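PDB 7AGL: N-acetylmuramoyl-L-alanine amidase from Mycobacteroides abscessus, which probably cleaves the amide bond between N-acetylmuramic acid and L-alanine in peptidoglycan, using a bound zinc ion. Local coordinates for residues Val10-Gly15 with Asn57-Ile62; Met75-Asp80 with Asp88-Ile93; Ile93-Asn98 with Leu172-Lys177; His118-Asn123 with Leu179-Asn184. All blocks are in the same frame, centred on the assembly; numbering follows the deposited sequence.

Contact 1. Residues Val10-Gly15 with Asn57-Ile62; sequences VVLDPG and NTVLLI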
loop_
_atom_site.group_PDB
_atom_site.type_symbol
_atom_site.label_atom_id
_atom_site.label_comp_id
_atom_site.label_asym_id
_atom_site.label_seq_id
_atom_site.Cartn_x
_atom_site.Cartn_y
_atom_site.Cartn_z
ATOM N N VAL A 10 -6.848 -9.592 -7.646
ATOM C CA VAL A 10 -6.030 -8.600 -6.952
ATOM C C VAL A 10 -6.630 -8.357 -5.568
ATOM O O VAL A 10 -7.849 -8.156 -5.448
ATOM C CB VAL A 10 -5.940 -7.284 -7.749
ATOM C CG1 VAL A 10 -5.178 -6.207 -6.956
ATOM C CG2 VAL A 10 -5.268 -7.549 -9.105
ATOM N N VAL A 11 -5.777 -8.366 -4.526
ATOM C CA VAL A 11 -6.191 -7.996 -3.167
ATOM C C VAL A 11 -5.604 -6.629 -2.831
ATOM O O VAL A 11 -4.422 -6.350 -3.108
ATOM C CB VAL A 11 -5.780 -9.039 -2.099
ATOM C CG1 VAL A 11 -6.386 -8.680 -0.748
ATOM C CG2 VAL A 11 -6.218 -10.433 -2.513
ATOM N N LEU A 12 -6.437 -5.774 -2.235
ATOM C CA LEU A 12 -6.076 -4.393 -1.925
ATOM C C LEU A 12 -6.101 -4.191 -0.424
ATOM O O LEU A 12 -7.068 -4.589 0.237
ATOM C CB LEU A 12 -7.057 -3.418 -2.589
ATOM C CG LEU A 12 -7.142 -3.501 -4.114
ATOM C CD1 LEU A 12 -8.295 -2.641 -4.636
ATOM C CD2 LEU A 12 -5.822 -3.052 -4.731
ATOM N N ASP A 13 -5.059 -3.558 0.117
ATOM C CA ASP A 13 -4.957 -3.353 1.567
ATOM C C ASP A 13 -4.874 -1.866 1.893
ATOM O O ASP A 13 -3.795 -1.258 1.742
ATOM C CB ASP A 13 -3.723 -4.087 2.108
ATOM C CG ASP A 13 -3.389 -3.697 3.536
ATOM O OD1 ASP A 13 -4.340 -3.625 4.337
ATOM O OD2 ASP A 13 -2.185 -3.485 3.833
ATOM N N PRO A 14 -5.994 -1.210 2.323
ATOM C CA PRO A 14 -5.890 0.172 2.812
ATOM C C PRO A 14 -5.279 0.177 4.205
ATOM O O PRO A 14 -5.879 -0.298 5.176
ATOM C CB PRO A 14 -7.350 0.658 2.812
ATOM C CG PRO A 14 -8.211 -0.590 2.825
ATOM C CD PRO A 14 -7.332 -1.792 2.571
ATOM N N GLY A 15 -4.064 0.720 4.300
ATOM C CA GLY A 15 -3.296 0.583 5.523
ATOM C C GLY A 15 -3.989 1.203 6.723
ATOM O O GLY A 15 -4.694 2.206 6.616
ATOM N N ASN A 57 -10.305 5.456 1.272
ATOM C CA ASN A 57 -11.001 6.049 0.138
ATOM C C ASN A 57 -10.245 5.814 -1.160
ATOM O O ASN A 57 -10.863 5.583 -2.202
ATOM C CB ASN A 57 -11.234 7.526 0.409
ATOM C CG ASN A 57 -12.458 7.734 1.299
ATOM O OD1 ASN A 57 -12.341 8.117 2.446
ATOM N ND2 ASN A 57 -13.632 7.423 0.768
ATOM N N THR A 58 -8.908 5.851 -1.124
ATOM C CA THR A 58 -8.177 5.576 -2.356
ATOM C C THR A 58 -8.345 4.127 -2.789
ATOM O O THR A 58 -8.519 3.856 -3.983
ATOM C CB THR A 58 -6.709 5.944 -2.181
ATOM O OG1 THR A 58 -6.649 7.329 -1.812
ATOM C CG2 THR A 58 -5.947 5.738 -3.503
ATOM N N VAL A 59 -8.311 3.182 -1.838
ATOM C CA VAL A 59 -8.524 1.776 -2.184
ATOM C C VAL A 59 -9.919 1.565 -2.771
ATOM O O VAL A 59 -10.086 0.788 -3.715
ATOM C CB VAL A 59 -8.262 0.873 -0.963
ATOM C CG1 VAL A 59 -8.902 -0.509 -1.162
ATOM C CG2 VAL A 59 -6.726 0.763 -0.756
ATOM N N LEU A 60 -10.942 2.241 -2.232
ATOM C CA LEU A 60 -12.279 2.075 -2.813
ATOM C C LEU A 60 -12.290 2.472 -4.287
ATOM O O LEU A 60 -12.953 1.828 -5.110
ATOM C CB LEU A 60 -13.323 2.892 -2.043
ATOM C CG LEU A 60 -13.562 2.491 -0.586
ATOM C CD1 LEU A 60 -14.672 3.347 -0.008
ATOM C CD2 LEU A 60 -13.917 1.021 -0.494
ATOM N N LEU A 61 -11.553 3.527 -4.637
ATOM C CA LEU A 61 -11.503 3.963 -6.027
ATOM C C LEU A 61 -10.714 2.981 -6.884
ATOM O O LEU A 61 -11.107 2.687 -8.021
ATOM C CB LEU A 61 -10.897 5.369 -6.114
ATOM C CG LEU A 61 -11.688 6.464 -5.399
ATOM C CD1 LEU A 61 -10.866 7.743 -5.395
ATOM C CD2 LEU A 61 -13.052 6.700 -6.066
ATOM N N ILE A 62 -9.596 2.464 -6.356
ATOM C CA ILE A 62 -8.848 1.424 -7.064
ATOM C C ILE A 62 -9.740 0.216 -7.333
ATOM O O ILE A 62 -9.781 -0.309 -8.457
ATOM C CB ILE A 62 -7.594 1.015 -6.267
ATOM C CG1 ILE A 62 -6.617 2.191 -6.167
ATOM C CG2 ILE A 62 -6.912 -0.160 -6.943
ATOM C CD1 ILE A 62 -5.516 1.958 -5.142
#
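Val59 is the first residue of the helical segment Asn57-Ile62 to meet the strand, and it uses both of its methyls. With CG1 anti to the backbone N (chi1 162°), CG1 settles against Leu12, 3.7 Å from Leu12 CB. Val59 CG2 turns to the proline, where it lies 3.6 Å from Pro14 CB and almost as close to Pro14 CA. The Pro14 ring and the valine side chain cross at about a right angle, and Pro14 CG completes the fit at 4.0 Å from Val59 CG1. This is helix-on-sheet packing in an alpha/beta fold: helix 51-68 lies over strand 9-14, an inner strand of the six-stranded mixed sheet, and the axes of Asn57-Ile62 and Val10-Pro14 run nearly antiparallel, 162° apart in direction, and approach to 8.0 Å. The two elements also share the metal site, since Glu51 at the start of the helix and His16 just beyond the strand both bind zinc. Three residues after Val59, Ile62 turns its CG2 methyl to the fork of Leu12, 3.7 Å from Leu12 CD1 and 3.8 Å from Leu12 CD2. Leu12 CD1 also approaches the backbone of the helix, at 4.0 Å from Val59 O. Ile62 also touches Ala204 and Val207 of helix 197-215, while Asp13, directed away from helix 51-68, hydrogen-bonds Thr76 and Ser104 and is salt-bridged to Arg90.

Contact 2. Residues Met75-Asp80 with Asp88-Ile93; sequences MTRGDD and DKRAEI
Arg90 reaches from helix 87-96 past Thr76 to the side chain of Arg77. From CB the chain leaves with CG anti to the carbonyl carbon (chi1 -72°), which brings Arg90 CG to 4.0 Å from Thr76 CB; the two side chains cross there at about a right angle. Beyond CG the chain is extended through CD to NE, whose N-H goes to the backbone oxygen of Pro85. At the tip, Arg90 NH1 passes Thr76 OG1 at 4.0 Å. What joins these two groups is Asp13, whose OD1 takes a salt bridge from Arg90 NH1 and a hydrogen bond from Thr76. Arg90 NH2 lies 4.0 Å from Arg77 CD, and Arg90 NH1 comes to 4.2 Å from Arg77 NE, with the guanidinium planes 44° apart. Such closeness of like charges would be costly alone; Pro14 O accepts from both Arg77 NE and Arg90 NH1, and the carboxylates of Asp13 (to Arg90) and Asp80 (to Arg77) probably offset the charge. Arg77 NH1 donates to Asp80 OD1 at 2.9 Å, on the anti side of the carboxylate, and to Asp79 O at 3.0 Å, while Arg77 NH2 bonds the backbone oxygen of His52, next to the zinc ligand Glu51. Ile93 adds an apolar flank, its CD1 4.3 Å from Thr76 O. The loop and helix belong to a beta-alpha-beta crossover between parallel strands 72-75 and 101-108, with the two neighbouring arginines near the C-terminal end of strand 9-14 and the Arg90 side chain about 9 Å from the zinc.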
loop_
_atom_site.group_PDB
_atom_site.type_symbol
_atom_site.label_atom_id
_atom_site.label_comp_id
_atom_site.label_asym_id
_atom_site.label_seq_id
_atom_site.Cartn_x
_atom_site.Cartn_y
_atom_site.Cartn_z
ATOM N N MET A 75 -10.539 -6.942 -0.386
ATOM C CA MET A 75 -9.926 -5.963 0.494
ATOM C C MET A 75 -9.644 -6.615 1.838
ATOM O O MET A 75 -10.255 -7.626 2.199
ATOM C CB MET A 75 -10.830 -4.733 0.701
ATOM C CG MET A 75 -11.095 -3.946 -0.580
ATOM S SD MET A 75 -12.108 -2.482 -0.269
ATOM C CE MET A 75 -13.519 -3.154 0.627
ATOM N N THR A 76 -8.715 -6.014 2.582
ATOM C CA THR A 76 -8.311 -6.511 3.895
ATOM C C THR A 76 -9.082 -5.881 5.051
ATOM O O THR A 76 -8.881 -6.292 6.201
ATOM C CB THR A 76 -6.827 -6.249 4.134
ATOM O OG1 THR A 76 -6.590 -4.845 3.942
ATOM C CG2 THR A 76 -5.973 -7.053 3.170
ATOM N N ARG A 77 -9.925 -4.882 4.798
ATOM C CA ARG A 77 -10.828 -4.404 5.838
ATOM C C ARG A 77 -12.102 -3.891 5.191
ATOM O O ARG A 77 -12.152 -3.639 3.985
ATOM C CB ARG A 77 -10.196 -3.311 6.717
ATOM C CG ARG A 77 -9.816 -2.025 6.000
ATOM C CD ARG A 77 -9.344 -1.020 7.019
ATOM N NE ARG A 77 -8.466 0.043 6.511
ATOM C CZ ARG A 77 -8.705 1.346 6.622
ATOM N NH1 ARG A 77 -9.858 1.811 7.127
ATOM N NH2 ARG A 77 -7.788 2.203 6.199
ATOM N N GLY A 78 -13.136 -3.748 6.021
ATOM C CA GLY A 78 -14.481 -3.467 5.561
ATOM C C GLY A 78 -15.053 -2.136 6.007
ATOM O O GLY A 78 -16.214 -1.836 5.712
ATOM N N ASP A 79 -14.266 -1.320 6.699
ATOM C CA ASP A 79 -14.780 -0.040 7.163
ATOM C C ASP A 79 -13.619 0.884 7.481
ATOM O O ASP A 79 -12.456 0.471 7.528
ATOM C CB ASP A 79 -15.673 -0.203 8.392
ATOM C CG ASP A 79 -14.902 -0.669 9.615
ATOM O OD1 ASP A 79 -14.090 0.128 10.146
ATOM O OD2 ASP A 79 -15.112 -1.831 10.027
ATOM N N ASP A 80 -13.963 2.140 7.742
ATOM C CA ASP A 80 -13.008 3.136 8.211
ATOM C C ASP A 80 -13.439 3.734 9.546
ATOM O O ASP A 80 -13.264 4.938 9.792
ATOM C CB ASP A 80 -12.818 4.235 7.172
ATOM C CG ASP A 80 -11.636 5.131 7.488
ATOM O OD1 ASP A 80 -10.570 4.569 7.819
ATOM O OD2 ASP A 80 -11.795 6.376 7.419
ATOM N N ASP A 88 -0.312 -9.128 10.546
ATOM C CA ASP A 88 -0.074 -10.512 10.120
ATOM C C ASP A 88 -1.353 -11.134 9.568
ATOM O O ASP A 88 -1.325 -11.814 8.532
ATOM C CB ASP A 88 0.533 -11.365 11.256
ATOM C CG ASP A 88 -0.342 -11.477 12.510
ATOM O OD1 ASP A 88 -1.134 -10.552 12.819
ATOM O OD2 ASP A 88 -0.200 -12.515 13.236
ATOM N N LYS A 89 -2.489 -10.862 10.217
ATOM C CA LYS A 89 -3.777 -11.331 9.711
ATOM C C LYS A 89 -4.082 -10.775 8.314
ATOM O O LYS A 89 -4.661 -11.470 7.471
ATOM C CB LYS A 89 -4.878 -10.930 10.690
ATOM C CG LYS A 89 -6.234 -11.443 10.321
ATOM C CD LYS A 89 -6.206 -12.946 10.341
ATOM C CE LYS A 89 -7.561 -13.513 10.081
ATOM N NZ LYS A 89 -7.542 -14.999 10.131
ATOM N N ARG A 90 -3.725 -9.517 8.055
ATOM C CA ARG A 90 -3.958 -8.968 6.723
ATOM C C ARG A 90 -3.192 -9.748 5.663
ATOM O O ARG A 90 -3.709 -10.001 4.571
ATOM C CB ARG A 90 -3.569 -7.492 6.689
ATOM C CG ARG A 90 -4.558 -6.626 7.450
ATOM C CD ARG A 90 -4.155 -5.151 7.367
ATOM N NE ARG A 90 -4.992 -4.367 8.265
ATOM C CZ ARG A 90 -5.469 -3.145 8.020
ATOM N NH1 ARG A 90 -5.199 -2.507 6.885
ATOM N NH2 ARG A 90 -6.239 -2.561 8.938
ATOM N N ALA A 91 -1.934 -10.092 5.943
ATOM C CA ALA A 91 -1.182 -10.898 4.984
ATOM C C ALA A 91 -1.822 -12.271 4.814
ATOM O O ALA A 91 -1.861 -12.809 3.699
ATOM C CB ALA A 91 0.275 -11.031 5.429
ATOM N N GLU A 92 -2.327 -12.851 5.906
ATOM C CA GLU A 92 -3.015 -14.137 5.812
ATOM C C GLU A 92 -4.255 -14.016 4.935
ATOM O O GLU A 92 -4.513 -14.876 4.080
ATOM C CB GLU A 92 -3.388 -14.656 7.207
ATOM C CG GLU A 92 -4.360 -15.859 7.179
ATOM C CD GLU A 92 -4.876 -16.311 8.559
ATOM O OE1 GLU A 92 -4.618 -15.641 9.582
ATOM O OE2 GLU A 92 -5.543 -17.366 8.615
ATOM N N ILE A 93 -5.040 -12.953 5.139
ATOM C CA ILE A 93 -6.234 -12.735 4.324
ATOM C C ILE A 93 -5.846 -12.593 2.858
ATOM O O ILE A 93 -6.446 -13.215 1.974
ATOM C CB ILE A 93 -7.018 -11.502 4.822
ATOM C CG1 ILE A 93 -7.675 -11.761 6.194
ATOM C CG2 ILE A 93 -8.058 -11.083 3.782
ATOM C CD1 ILE A 93 -8.046 -10.468 6.900
#

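Contact 3. Residues Ile93-Asn98 with Leu172-Lys177; sequences IENSYN and LAQHPK
Asn95 OD1 receives two donors from the loop Leu172-Lys177, and a water. Gln174 N binds it at 3.0 Å, from above the plane of the amide carbonyl, and His175 ND1 gives a weak bond at 3.3 Å, with OD1 near the plane of the imidazole. Water 2 also lies within bonding distance of this oxygen. The other branch of the same amide points back along the loop: Asn95 ND2 donates to Leu172 O at 3.1 Å, nearly in the amide plane. One side chain near the end of the helix thus reads both a C=O and an N-H of the loop. Gln174 CG comes to 3.5 Å from Asn95 ND2. His175 is held at its far nitrogen too, where NE2 makes a weak bond to Asn98 OD1 at 3.1 Å, the ring and amide planes turned 64° apart; Asn98 C lies over one face of the ring, offset toward the rim. If both weak bonds hold, the ring would be protonated; a neutral ring could donate only one. A salt bridge closes the other end of the contact. Lys177 is extended from CB to NZ, with CG anti to the backbone N (chi1 178°), and its NZ meets the syn lone pair of Glu94 OE1 at 2.7 Å. Water 1 connects NZ to Glu94 OE2, and NZ also bonds Gly169 O. The contact therefore ties the last turn of helix 87-96 to the connection between helix 168-171 and strand 177-184, with Glu94 lying against Val11 of strand 9-14 and Lys177 against Val102 of strand 101-108.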
loop_
_atom_site.group_PDB
_atom_site.type_symbol
_atom_site.label_atom_id
_atom_site.label_comp_id
_atom_site.label_asym_id
_atom_site.label_seq_id
_atom_site.Cartn_x
_atom_site.Cartn_y
_atom_site.Cartn_z
ATOM N N ILE A 93 -5.040 -12.953 5.139
ATOM C CA ILE A 93 -6.234 -12.735 4.324
ATOM C C ILE A 93 -5.846 -12.593 2.858
ATOM O O ILE A 93 -6.446 -13.215 1.974
ATOM C CB ILE A 93 -7.018 -11.502 4.822
ATOM C CG1 ILE A 93 -7.675 -11.761 6.194
ATOM C CG2 ILE A 93 -8.058 -11.083 3.782
ATOM C CD1 ILE A 93 -8.046 -10.468 6.900
ATOM N N GLU A 94 -4.817 -11.781 2.576
ATOM C CA GLU A 94 -4.353 -11.632 1.197
ATOM C C GLU A 94 -3.986 -12.977 0.594
ATOM O O GLU A 94 -4.411 -13.309 -0.521
ATOM C CB GLU A 94 -3.154 -10.680 1.150
ATOM C CG GLU A 94 -3.517 -9.252 1.488
ATOM C CD GLU A 94 -2.328 -8.433 1.971
ATOM O OE1 GLU A 94 -1.193 -8.969 2.015
ATOM O OE2 GLU A 94 -2.533 -7.247 2.309
ATOM N N ASN A 95 -3.178 -13.760 1.313
ATOM C CA ASN A 95 -2.707 -15.028 0.767
ATOM C C ASN A 95 -3.862 -15.991 0.515
ATOM O O ASN A 95 -3.804 -16.792 -0.426
ATOM C CB ASN A 95 -1.673 -15.648 1.713
ATOM C CG ASN A 95 -0.369 -14.877 1.724
ATOM O OD1 ASN A 95 0.004 -14.238 0.727
ATOM N ND2 ASN A 95 0.335 -14.921 2.853
ATOM N N SER A 96 -4.936 -15.897 1.307
ATOM C CA SER A 96 -6.051 -16.834 1.188
ATOM C C SER A 96 -6.794 -16.715 -0.141
ATOM O O SER A 96 -7.524 -17.638 -0.509
ATOM C CB SER A 96 -7.035 -16.639 2.351
ATOM O OG SER A 96 -7.887 -15.516 2.153
ATOM N N TYR A 97 -6.613 -15.625 -0.878
ATOM C CA TYR A 97 -7.297 -15.450 -2.158
ATOM C C TYR A 97 -6.496 -15.970 -3.352
ATOM O O TYR A 97 -6.959 -15.833 -4.489
ATOM C CB TYR A 97 -7.635 -13.973 -2.379
ATOM C CG TYR A 97 -8.770 -13.467 -1.516
ATOM C CD1 TYR A 97 -10.093 -13.764 -1.842
ATOM C CD2 TYR A 97 -8.529 -12.690 -0.380
ATOM C CE1 TYR A 97 -11.146 -13.317 -1.057
ATOM C CE2 TYR A 97 -9.581 -12.215 0.399
ATOM C CZ TYR A 97 -10.888 -12.538 0.055
ATOM O OH TYR A 97 -11.948 -12.085 0.824
ATOM N N ASN A 98 -5.327 -16.582 -3.125
ATOM C CA ASN A 98 -4.418 -16.955 -4.210
ATOM C C ASN A 98 -4.291 -15.848 -5.264
ATOM O O ASN A 98 -4.407 -16.116 -6.469
ATOM C CB ASN A 98 -4.888 -18.258 -4.859
ATOM C CG ASN A 98 -3.793 -18.936 -5.656
ATOM O OD1 ASN A 98 -2.611 -18.656 -5.466
ATOM N ND2 ASN A 98 -4.183 -19.843 -6.552
ATOM N N LEU A 172 5.611 -11.494 4.896
ATOM C CA LEU A 172 4.692 -12.628 4.970
ATOM C C LEU A 172 4.008 -12.934 3.634
ATOM O O LEU A 172 3.202 -13.871 3.564
ATOM C CB LEU A 172 3.620 -12.352 6.047
ATOM C CG LEU A 172 4.178 -12.283 7.472
ATOM C CD1 LEU A 172 3.116 -11.700 8.415
ATOM C CD2 LEU A 172 4.628 -13.670 7.953
ATOM N N ALA A 173 4.308 -12.177 2.579
ATOM C CA ALA A 173 3.605 -12.335 1.312
ATOM C C ALA A 173 3.990 -13.639 0.617
ATOM O O ALA A 173 5.176 -13.968 0.509
ATOM C CB ALA A 173 3.910 -11.149 0.395
ATOM N N GLN A 174 2.981 -14.382 0.144
ATOM C CA GLN A 174 3.196 -15.566 -0.686
ATOM C C GLN A 174 2.919 -15.309 -2.170
ATOM O O GLN A 174 3.005 -16.243 -2.982
ATOM C CB GLN A 174 2.325 -16.727 -0.170
ATOM C CG GLN A 174 2.627 -17.102 1.279
ATOM C CD GLN A 174 4.047 -17.629 1.450
ATOM O OE1 GLN A 174 4.528 -18.420 0.642
ATOM N NE2 GLN A 174 4.726 -17.165 2.486
ATOM N N HIS A 175 2.596 -14.079 -2.540
ATOM C CA HIS A 175 2.248 -13.685 -3.898
ATOM C C HIS A 175 2.875 -12.325 -4.149
ATOM O O HIS A 175 3.260 -11.639 -3.199
ATOM C CB HIS A 175 0.723 -13.639 -4.077
ATOM C CG HIS A 175 0.071 -14.938 -3.731
ATOM N ND1 HIS A 175 -0.314 -15.256 -2.445
ATOM C CD2 HIS A 175 -0.144 -16.048 -4.475
ATOM C CE1 HIS A 175 -0.794 -16.490 -2.423
ATOM N NE2 HIS A 175 -0.708 -16.988 -3.642
ATOM N N PRO A 176 3.014 -11.915 -5.414
ATOM C CA PRO A 176 3.666 -10.625 -5.679
ATOM C C PRO A 176 2.920 -9.489 -4.992
ATOM O O PRO A 176 1.691 -9.365 -5.094
ATOM C CB PRO A 176 3.617 -10.506 -7.208
ATOM C CG PRO A 176 3.530 -11.914 -7.690
ATOM C CD PRO A 176 2.657 -12.600 -6.672
ATOM N N LYS A 177 3.669 -8.659 -4.274
ATOM C CA LYS A 177 3.048 -7.642 -3.437
ATOM C C LYS A 177 3.952 -6.421 -3.373
ATOM O O LYS A 177 5.173 -6.547 -3.318
ATOM C CB LYS A 177 2.777 -8.182 -2.018
ATOM C CG LYS A 177 2.171 -7.123 -1.072
ATOM C CD LYS A 177 1.894 -7.688 0.310
ATOM C CE LYS A 177 1.256 -6.631 1.190
ATOM N NZ LYS A 177 0.795 -7.226 2.502
HETATM O O HOH W 1 -1.347 -6.135 4.232
HETATM O O HOH W 2 0.934 -11.940 -1.179
#

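Contact 4. Residues His118-Asn123 with Leu179-Asn184; sequences HVNYSN and LVELGN
Antiparallel pairing of His118-Asn120 with Leu179-Glu181 marks the point in the mixed sheet where the strand direction reverses: strand 177-184 runs with strand 101-108, whereas strand 118-122 runs against it. His118 with Glu181 and Asn120 with Leu179 form hydrogen-bonded pairs, joined by both N-H to O bonds in each case. Val119 and Val180, the non-hydrogen-bonded pair between them, turn to the opposite face of the sheet, under helix 132-147, with their CG2 methyls 4.5 Å apart. On the face carrying His118 and Glu181 the two side chains lie side by side. Glu181 CB sits over the imidazole, 3.8 Å from the ring centroid, in a CH-pi contact offset toward the rim. The carboxylate plane is only 14° from that of the ring. The Glu181 side chain is about 4 Å from the zinc, consistent with the catalytic glutamate expected in this amidase family. Asn120 adds a side-chain bond to its backbone one. Its OD1 is taken by Arg164, while ND2 donates to Leu179 O at 3.1 Å; Asn120 N binds the same oxygen at 2.8 Å, the two donors approaching from opposite faces of the carbonyl plane.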
loop_
_atom_site.group_PDB
_atom_site.type_symbol
_atom_site.label_atom_id
_atom_site.label_comp_id
_atom_site.label_asym_id
_atom_site.label_seq_id
_atom_site.Cartn_x
_atom_site.Cartn_y
_atom_site.Cartn_z
ATOM N N HIS A 118 6.806 6.419 -2.725
ATOM C CA HIS A 118 7.805 5.357 -2.832
ATOM C C HIS A 118 7.146 3.990 -2.733
ATOM O O HIS A 118 6.190 3.791 -1.975
ATOM C CB HIS A 118 8.985 5.520 -1.819
ATOM C CG HIS A 118 8.622 5.479 -0.362
ATOM N ND1 HIS A 118 7.999 6.523 0.285
ATOM C CD2 HIS A 118 8.921 4.569 0.600
ATOM C CE1 HIS A 118 7.866 6.233 1.568
ATOM N NE2 HIS A 118 8.427 5.057 1.788
ATOM N N VAL A 119 7.659 3.066 -3.545
ATOM C CA VAL A 119 7.159 1.704 -3.670
ATOM C C VAL A 119 8.069 0.814 -2.837
ATOM O O VAL A 119 9.253 0.643 -3.163
ATOM C CB VAL A 119 7.137 1.255 -5.139
ATOM C CG1 VAL A 119 6.618 -0.195 -5.251
ATOM C CG2 VAL A 119 6.294 2.228 -5.998
ATOM N N ASN A 120 7.521 0.269 -1.745
ATOM C CA ASN A 120 8.263 -0.588 -0.835
ATOM C C ASN A 120 8.084 -2.043 -1.235
ATOM O O ASN A 120 6.982 -2.465 -1.602
ATOM C CB ASN A 120 7.773 -0.405 0.608
ATOM C CG ASN A 120 7.939 1.018 1.094
ATOM O OD1 ASN A 120 8.973 1.363 1.666
ATOM N ND2 ASN A 120 6.944 1.870 0.820
ATOM N N TYR A 121 9.173 -2.803 -1.156
ATOM C CA TYR A 121 9.147 -4.217 -1.499
ATOM C C TYR A 121 10.111 -4.974 -0.598
ATOM O O TYR A 121 11.052 -4.405 -0.034
ATOM C CB TYR A 121 9.502 -4.429 -2.980
ATOM C CG TYR A 121 10.935 -4.085 -3.314
ATOM C CD1 TYR A 121 11.311 -2.770 -3.581
ATOM C CD2 TYR A 121 11.916 -5.072 -3.364
ATOM C CE1 TYR A 121 12.629 -2.450 -3.873
ATOM C CE2 TYR A 121 13.232 -4.764 -3.654
ATOM C CZ TYR A 121 13.584 -3.454 -3.907
ATOM O OH TYR A 121 14.898 -3.149 -4.203
ATOM N N SER A 122 9.888 -6.284 -0.501
ATOM C CA SER A 122 10.692 -7.118 0.384
ATOM C C SER A 122 12.119 -7.258 -0.133
ATOM O O SER A 122 12.353 -7.673 -1.275
ATOM C CB SER A 122 10.048 -8.499 0.534
ATOM O OG SER A 122 10.829 -9.309 1.401
ATOM N N ASN A 123 13.085 -6.921 0.725
ATOM C CA ASN A 123 14.495 -7.095 0.382
ATOM C C ASN A 123 15.311 -7.290 1.655
ATOM O O ASN A 123 15.181 -6.479 2.585
ATOM C CB ASN A 123 15.027 -5.894 -0.401
ATOM C CG ASN A 123 16.325 -6.196 -1.124
ATOM O OD1 ASN A 123 16.554 -7.317 -1.589
ATOM N ND2 ASN A 123 17.187 -5.189 -1.231
ATOM N N LEU A 179 3.950 -2.344 -1.366
ATOM C CA LEU A 179 3.324 -1.396 -0.444
ATOM C C LEU A 179 3.680 -0.022 -0.977
ATOM O O LEU A 179 4.855 0.373 -0.943
ATOM C CB LEU A 179 3.815 -1.589 0.995
ATOM C CG LEU A 179 3.131 -0.767 2.104
ATOM C CD1 LEU A 179 3.457 -1.378 3.479
ATOM C CD2 LEU A 179 3.497 0.731 2.101
ATOM N N VAL A 180 2.675 0.698 -1.475
ATOM C CA VAL A 180 2.899 2.006 -2.082
ATOM C C VAL A 180 2.591 3.065 -1.040
ATOM O O VAL A 180 1.445 3.190 -0.605
ATOM C CB VAL A 180 2.038 2.210 -3.338
ATOM C CG1 VAL A 180 2.372 3.556 -3.984
ATOM C CG2 VAL A 180 2.285 1.072 -4.341
ATOM N N GLU A 181 3.609 3.822 -0.639
ATOM C CA GLU A 181 3.418 5.068 0.095
ATOM C C GLU A 181 3.199 6.163 -0.954
ATOM O O GLU A 181 4.117 6.506 -1.706
ATOM C CB GLU A 181 4.626 5.352 0.988
ATOM C CG GLU A 181 4.791 4.365 2.170
ATOM C CD GLU A 181 4.003 4.776 3.386
ATOM O OE1 GLU A 181 3.234 5.759 3.267
ATOM O OE2 GLU A 181 4.152 4.123 4.457
ATOM N N LEU A 182 1.972 6.689 -1.037
ATOM C CA LEU A 182 1.640 7.533 -2.179
ATOM C C LEU A 182 2.185 8.946 -2.039
ATOM O O LEU A 182 2.354 9.633 -3.046
ATOM C CB LEU A 182 0.116 7.557 -2.406
ATOM C CG LEU A 182 -0.410 6.291 -3.086
ATOM C CD1 LEU A 182 -1.951 6.221 -3.027
ATOM C CD2 LEU A 182 0.056 6.233 -4.525
ATOM N N GLY A 183 2.459 9.386 -0.819
ATOM C CA GLY A 183 3.009 10.712 -0.614
ATOM C C GLY A 183 3.224 10.948 0.864
ATOM O O GLY A 183 3.019 10.056 1.695
ATOM N N ASN A 184 3.631 12.177 1.176
ATOM C CA ASN A 184 3.960 12.593 2.535
ATOM C C ASN A 184 2.806 13.442 3.054
ATOM O O ASN A 184 2.603 14.569 2.587
ATOM C CB ASN A 184 5.284 13.362 2.547
ATOM C CG ASN A 184 5.629 13.905 3.907
ATOM O OD1 ASN A 184 5.006 13.537 4.918
ATOM N ND2 ASN A 184 6.645 14.755 3.963
#

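Contacts 1 and 2 touch directly, their centres 11 Å apart, with Pro14 O and Arg90 NH1 at 2.9 Å. Contact 1 also meets contact 3, where Asp13 CB is 3.4 Å from Glu94 OE2, and contact 4, where Thr58 CG2 is 4.1 Å from Leu182 CD1. Contact 2 passes into contact 3 through helix 87-96, the two sharing Ile93. Leu172-Lys177 leads into the strand carrying Leu179-Asn184; contacts 3 and 4 adjoin in sequence but do not otherwise touch, their centres about 17 Å apart. The Asp13 side chain is about 8 Å from the zinc and that of Lys177 about 12 Å; the ligands His16, Glu51 and His106 lie outside the four contacts.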